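Long-range contact in manganese-binding protein (Chlamydia trachomatis, PDB 6NSI), which serves as the solute-binding component of an ABC transporter, binding iron, manganese and nickel ions and delivering them to the membrane permease for import: residues 1-13 with 20-32. Numbering follows the deposited sequence.
Sequences SIYVLSMNRMICD and GDRVKNIVLIDGA
Val4 O has two partners: Ile26 N donates to it at 2.9 Å, 169° at the hydrogen, and a water lies within hydrogen-bonding distance as the second. That water sits between Val4 O, Asn25 OD1 and Ser6 OG, with more acceptors nearby than it has protons, on the face that helix 9-19 covers; Asn25 ND2 turns instead to Thr19 at the end of that helix. Strands 3-6 and 24-27 run parallel, and Lys24 N to Ile2 O, Val4 N to Lys24 O, Ser6 N to Ile26 O and Leu28 N to Ser6 O complete the alternation. Past the strands, Ile29 N still reaches Met7 O at 2.8 Å, though bent to 141°. A second water links Arg9 N to Ile29 O.

On the other face Leu5 CD1 presses on Ile26 CG1 (3.5 Å), while its CD2 meets Leu28 CD1; helix 44-50 closes over them. Met7 lies alongside Leu28 with SD 3.6 Å from CD2. Near the N-terminus, Lys24 CD makes an off-centre CH-pi contact with the Tyr3 ring, 4.2 Å from its centroid, before a final bend (chi4 90°) brings NZ to Ser1 OG at 2.8 Å.

Arg9 spans two carboxylates with its guanidinium edge: NE donates to Asp13 OD1, NH1 to Asp30 OD2 at 2.8 Å. NH2 also bonds Asp264 O, fixing the group's rotation. This is a beta-alpha-beta unit at the sheet's edge. Its salt-bridge network pins the start of helix 9-19 to the loop after strand 24-27, which leads toward iron ligand His36.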
loop_
_atom_site.group_PDB
_atom_site.type_symbol
_atom_site.label_atom_id
_atom_site.label_comp_id
_atom_site.label_asym_id
_atom_site.label_seq_id
_atom_site.Cartn_x
_atom_site.Cartn_y
_atom_site.Cartn_z
ATOM N N SER A 1 2.382 0.119 31.613
ATOM C CA SER A 1 2.403 0.995 30.429
ATOM C C SER A 1 3.432 0.583 29.369
ATOM O O SER A 1 4.565 1.082 29.363
ATOM C CB SER A 1 2.659 2.434 30.858
ATOM O OG SER A 1 2.157 3.327 29.879
ATOM N N ILE A 2 3.016 -0.311 28.468
ATOM C CA ILE A 2 3.893 -0.908 27.463
ATOM C C ILE A 2 3.634 -0.256 26.105
ATOM O O ILE A 2 2.484 0.045 25.758
ATOM C CB ILE A 2 3.677 -2.434 27.405
ATOM C CG1 ILE A 2 3.786 -3.044 28.803
ATOM C CG2 ILE A 2 4.678 -3.091 26.480
ATOM C CD1 ILE A 2 2.521 -3.694 29.293
ATOM N N TYR A 3 4.701 -0.034 25.333
ATOM C CA TYR A 3 4.637 0.675 24.055
ATOM C C TYR A 3 5.150 -0.204 22.924
ATOM O O TYR A 3 6.210 -0.829 23.046
ATOM C CB TYR A 3 5.461 1.963 24.084
ATOM C CG TYR A 3 4.818 3.080 24.865
ATOM C CD1 TYR A 3 3.801 3.844 24.311
ATOM C CD2 TYR A 3 5.224 3.364 26.170
ATOM C CE1 TYR A 3 3.208 4.867 25.030
ATOM C CE2 TYR A 3 4.640 4.384 26.895
ATOM C CZ TYR A 3 3.634 5.134 26.321
ATOM O OH TYR A 3 3.048 6.151 27.040
ATOM N N VAL A 4 4.409 -0.218 21.817
ATOM C CA VAL A 4 4.832 -0.864 20.582
ATOM C C VAL A 4 4.763 0.170 19.462
ATOM O O VAL A 4 3.788 0.926 19.369
ATOM C CB VAL A 4 3.968 -2.097 20.265
ATOM C CG1 VAL A 4 4.210 -2.567 18.826
ATOM C CG2 VAL A 4 4.271 -3.202 21.261
ATOM N N LEU A 5 5.800 0.215 18.627
ATOM C CA LEU A 5 5.937 1.231 17.586
ATOM C C LEU A 5 5.689 0.619 16.214
ATOM O O LEU A 5 6.248 -0.434 15.882
ATOM C CB LEU A 5 7.327 1.877 17.622
ATOM C CG LEU A 5 7.565 2.972 16.573
ATOM C CD1 LEU A 5 6.581 4.103 16.746
ATOM C CD2 LEU A 5 8.974 3.526 16.573
ATOM N N SER A 6 4.846 1.276 15.423
ATOM C CA SER A 6 4.662 0.946 14.018
ATOM C C SER A 6 5.149 2.108 13.158
ATOM O O SER A 6 4.920 3.274 13.488
ATOM C CB SER A 6 3.195 0.648 13.702
ATOM O OG SER A 6 2.723 -0.490 14.408
ATOM N N MET A 7 5.804 1.788 12.040
ATOM C CA MET A 7 6.355 2.848 11.196
ATOM C C MET A 7 5.258 3.729 10.596
ATOM O O MET A 7 5.424 4.953 10.505
ATOM C CB MET A 7 7.229 2.245 10.098
ATOM C CG MET A 7 8.647 1.913 10.561
ATOM S SD MET A 7 9.516 3.360 11.210
ATOM C CE MET A 7 9.392 4.483 9.821
ATOM N N ASN A 8 4.125 3.139 10.199
ATOM C CA ASN A 8 3.084 3.871 9.472
ATOM C C ASN A 8 1.711 3.319 9.864
ATOM O O ASN A 8 1.604 2.359 10.638
ATOM C CB ASN A 8 3.321 3.789 7.958
ATOM C CG ASN A 8 3.278 2.350 7.426
ATOM O OD1 ASN A 8 2.284 1.628 7.599
ATOM N ND2 ASN A 8 4.347 1.943 6.754
ATOM N N ARG A 9 0.643 3.930 9.311
ATOM C CA ARG A 9 -0.711 3.577 9.742
ATOM C C ARG A 9 -1.210 2.279 9.122
ATOM O O ARG A 9 -2.064 1.599 9.710
ATOM C CB ARG A 9 -1.688 4.703 9.419
ATOM C CG ARG A 9 -1.561 5.894 10.344
ATOM C CD ARG A 9 -2.050 5.557 11.748
ATOM N NE ARG A 9 -3.445 5.132 11.753
ATOM C CZ ARG A 9 -4.472 5.958 11.572
ATOM N NH1 ARG A 9 -4.255 7.250 11.377
ATOM N NH2 ARG A 9 -5.715 5.496 11.582
ATOM N N MET A 10 -0.710 1.931 7.938
ATOM C CA MET A 10 -1.093 0.664 7.329
ATOM C C MET A 10 -0.665 -0.501 8.214
ATOM O O MET A 10 -1.388 -1.497 8.343
ATOM C CB MET A 10 -0.482 0.574 5.935
ATOM C CG MET A 10 -0.989 1.686 5.007
ATOM S SD MET A 10 -0.019 3.223 5.107
ATOM C CE MET A 10 1.426 2.727 4.165
ATOM N N ILE A 11 0.494 -0.367 8.865
ATOM C CA ILE A 11 0.910 -1.333 9.871
ATOM C C ILE A 11 0.179 -1.095 11.186
ATOM O O ILE A 11 -0.371 -2.028 11.776
ATOM C CB ILE A 11 2.435 -1.276 10.057
ATOM C CG1 ILE A 11 3.125 -1.734 8.778
ATOM C CG2 ILE A 11 2.867 -2.142 11.228
ATOM C CD1 ILE A 11 4.558 -1.308 8.710
ATOM N N CYS A 12 0.144 0.156 11.655
ATOM C CA CYS A 12 -0.314 0.426 13.022
ATOM C C CYS A 12 -1.750 -0.021 13.252
ATOM O O CYS A 12 -2.083 -0.539 14.327
ATOM C CB CYS A 12 -0.184 1.909 13.356
ATOM S SG CYS A 12 -0.328 2.209 15.163
ATOM N N ASP A 13 -2.624 0.183 12.272
ATOM C CA ASP A 13 -4.029 -0.144 12.497
ATOM C C ASP A 13 -4.265 -1.638 12.582
ATOM O O ASP A 13 -5.261 -2.065 13.178
ATOM C CB ASP A 13 -4.889 0.464 11.401
ATOM C CG ASP A 13 -4.869 1.983 11.434
ATOM O OD1 ASP A 13 -4.280 2.559 12.380
ATOM O OD2 ASP A 13 -5.434 2.603 10.518
ATOM N N GLY A 20 -5.385 -4.739 20.968
ATOM C CA GLY A 20 -6.403 -4.015 21.707
ATOM C C GLY A 20 -5.829 -3.211 22.861
ATOM O O GLY A 20 -4.788 -2.557 22.744
ATOM N N ASP A 21 -6.524 -3.180 23.981
ATOM C CA ASP A 21 -6.132 -2.340 25.143
ATOM C C ASP A 21 -4.833 -2.764 25.839
ATOM O O ASP A 21 -4.283 -1.909 26.512
ATOM C CB ASP A 21 -7.183 -2.466 26.249
ATOM C CG ASP A 21 -8.110 -1.278 26.370
ATOM O OD1 ASP A 21 -8.301 -0.593 25.371
ATOM O OD2 ASP A 21 -8.646 -1.066 27.465
ATOM N N ARG A 22 -4.337 -3.986 25.668
ATOM C CA ARG A 22 -3.236 -4.435 26.516
ATOM C C ARG A 22 -1.892 -3.773 26.205
ATOM O O ARG A 22 -0.902 -4.122 26.860
ATOM C CB ARG A 22 -3.114 -5.959 26.424
ATOM C CG ARG A 22 -4.255 -6.706 27.114
ATOM C CD ARG A 22 -3.803 -7.330 28.429
ATOM N NE ARG A 22 -4.696 -8.383 28.924
ATOM C CZ ARG A 22 -4.914 -9.546 28.306
ATOM N NH1 ARG A 22 -4.313 -9.820 27.151
ATOM N NH2 ARG A 22 -5.746 -10.436 28.834
ATOM N N VAL A 23 -1.822 -2.827 25.264
ATOM C CA VAL A 23 -0.582 -2.129 24.940
ATOM C C VAL A 23 -0.930 -0.767 24.352
ATOM O O VAL A 23 -2.055 -0.530 23.895
ATOM C CB VAL A 23 0.303 -2.921 23.946
ATOM C CG1 VAL A 23 -0.193 -2.740 22.519
ATOM C CG2 VAL A 23 1.745 -2.492 24.042
ATOM N N LYS A 24 0.046 0.142 24.366
ATOM C CA LYS A 24 -0.084 1.438 23.711
ATOM C C LYS A 24 0.671 1.419 22.392
ATOM O O LYS A 24 1.891 1.217 22.367
ATOM C CB LYS A 24 0.409 2.564 24.617
ATOM C CG LYS A 24 -0.301 2.547 25.958
ATOM C CD LYS A 24 0.420 3.305 27.046
ATOM C CE LYS A 24 -0.489 3.455 28.252
ATOM N NZ LYS A 24 -0.358 2.313 29.212
ATOM N N ASN A 25 -0.055 1.625 21.304
ATOM C CA ASN A 25 0.520 1.606 19.972
ATOM C C ASN A 25 0.808 3.032 19.552
ATOM O O ASN A 25 -0.059 3.903 19.667
ATOM C CB ASN A 25 -0.432 0.941 18.977
ATOM C CG ASN A 25 -0.443 -0.562 19.111
ATOM O OD1 ASN A 25 0.530 -1.221 18.752
ATOM N ND2 ASN A 25 -1.529 -1.112 19.661
ATOM N N ILE A 26 2.028 3.274 19.086
ATOM C CA ILE A 26 2.386 4.565 18.527
ATOM C C ILE A 26 2.754 4.360 17.064
ATOM O O ILE A 26 3.151 3.274 16.635
ATOM C CB ILE A 26 3.537 5.259 19.299
ATOM C CG1 ILE A 26 4.643 4.268 19.658
ATOM C CG2 ILE A 26 3.004 5.923 20.560
ATOM C CD1 ILE A 26 5.909 4.940 20.240
ATOM N N VAL A 27 2.604 5.423 16.292
ATOM C CA VAL A 27 2.943 5.392 14.880
ATOM C C VAL A 27 3.894 6.542 14.605
ATOM O O VAL A 27 3.683 7.661 15.083
ATOM C CB VAL A 27 1.692 5.462 13.975
ATOM C CG1 VAL A 27 0.946 6.796 14.130
ATOM C CG2 VAL A 27 2.085 5.232 12.545
ATOM N N LEU A 28 4.976 6.246 13.892
ATOM C CA LEU A 28 5.961 7.280 13.500
ATOM C C LEU A 28 5.460 8.205 12.389
ATOM O O LEU A 28 5.521 9.398 12.547
ATOM C CB LEU A 28 7.226 6.582 13.027
ATOM C CG LEU A 28 8.497 7.057 13.706
ATOM C CD1 LEU A 28 8.431 6.757 15.185
ATOM C CD2 LEU A 28 9.700 6.406 13.067
ATOM N N ILE A 29 4.912 7.628 11.333
ATOM C CA ILE A 29 4.520 8.402 10.129
ATOM C C ILE A 29 3.006 8.349 9.973
ATOM O O ILE A 29 2.442 7.268 9.971
ATOM C CB ILE A 29 5.220 7.804 8.893
ATOM C CG1 ILE A 29 6.733 7.694 9.066
ATOM C CG2 ILE A 29 4.835 8.533 7.619
ATOM C CD1 ILE A 29 7.419 6.962 7.966
ATOM N N ASP A 30 2.394 9.515 9.916
ATOM C CA ASP A 30 0.964 9.625 9.658
ATOM C C ASP A 30 0.707 10.945 8.948
ATOM O O ASP A 30 1.603 11.793 8.820
ATOM C CB ASP A 30 0.123 9.538 10.943
ATOM C CG ASP A 30 -1.362 9.265 10.661
ATOM O OD1 ASP A 30 -1.758 9.196 9.469
ATOM O OD2 ASP A 30 -2.137 9.111 11.630
ATOM N N GLY A 31 -0.536 11.093 8.460
ATOM C CA GLY A 31 -0.963 12.330 7.833
ATOM C C GLY A 31 -0.571 12.433 6.369
ATOM O O GLY A 31 -0.455 11.446 5.643
ATOM N N ALA A 32 -0.324 13.664 5.954
ATOM C CA ALA A 32 -0.070 13.963 4.558
ATOM C C ALA A 32 1.398 13.817 4.155
ATOM O O ALA A 32 1.819 14.439 3.171
ATOM C CB ALA A 32 -0.550 15.378 4.239
HETATM O O HOH W 1 2.194 0.277 17.001
HETATM O O HOH W 2 1.031 6.320 8.041
#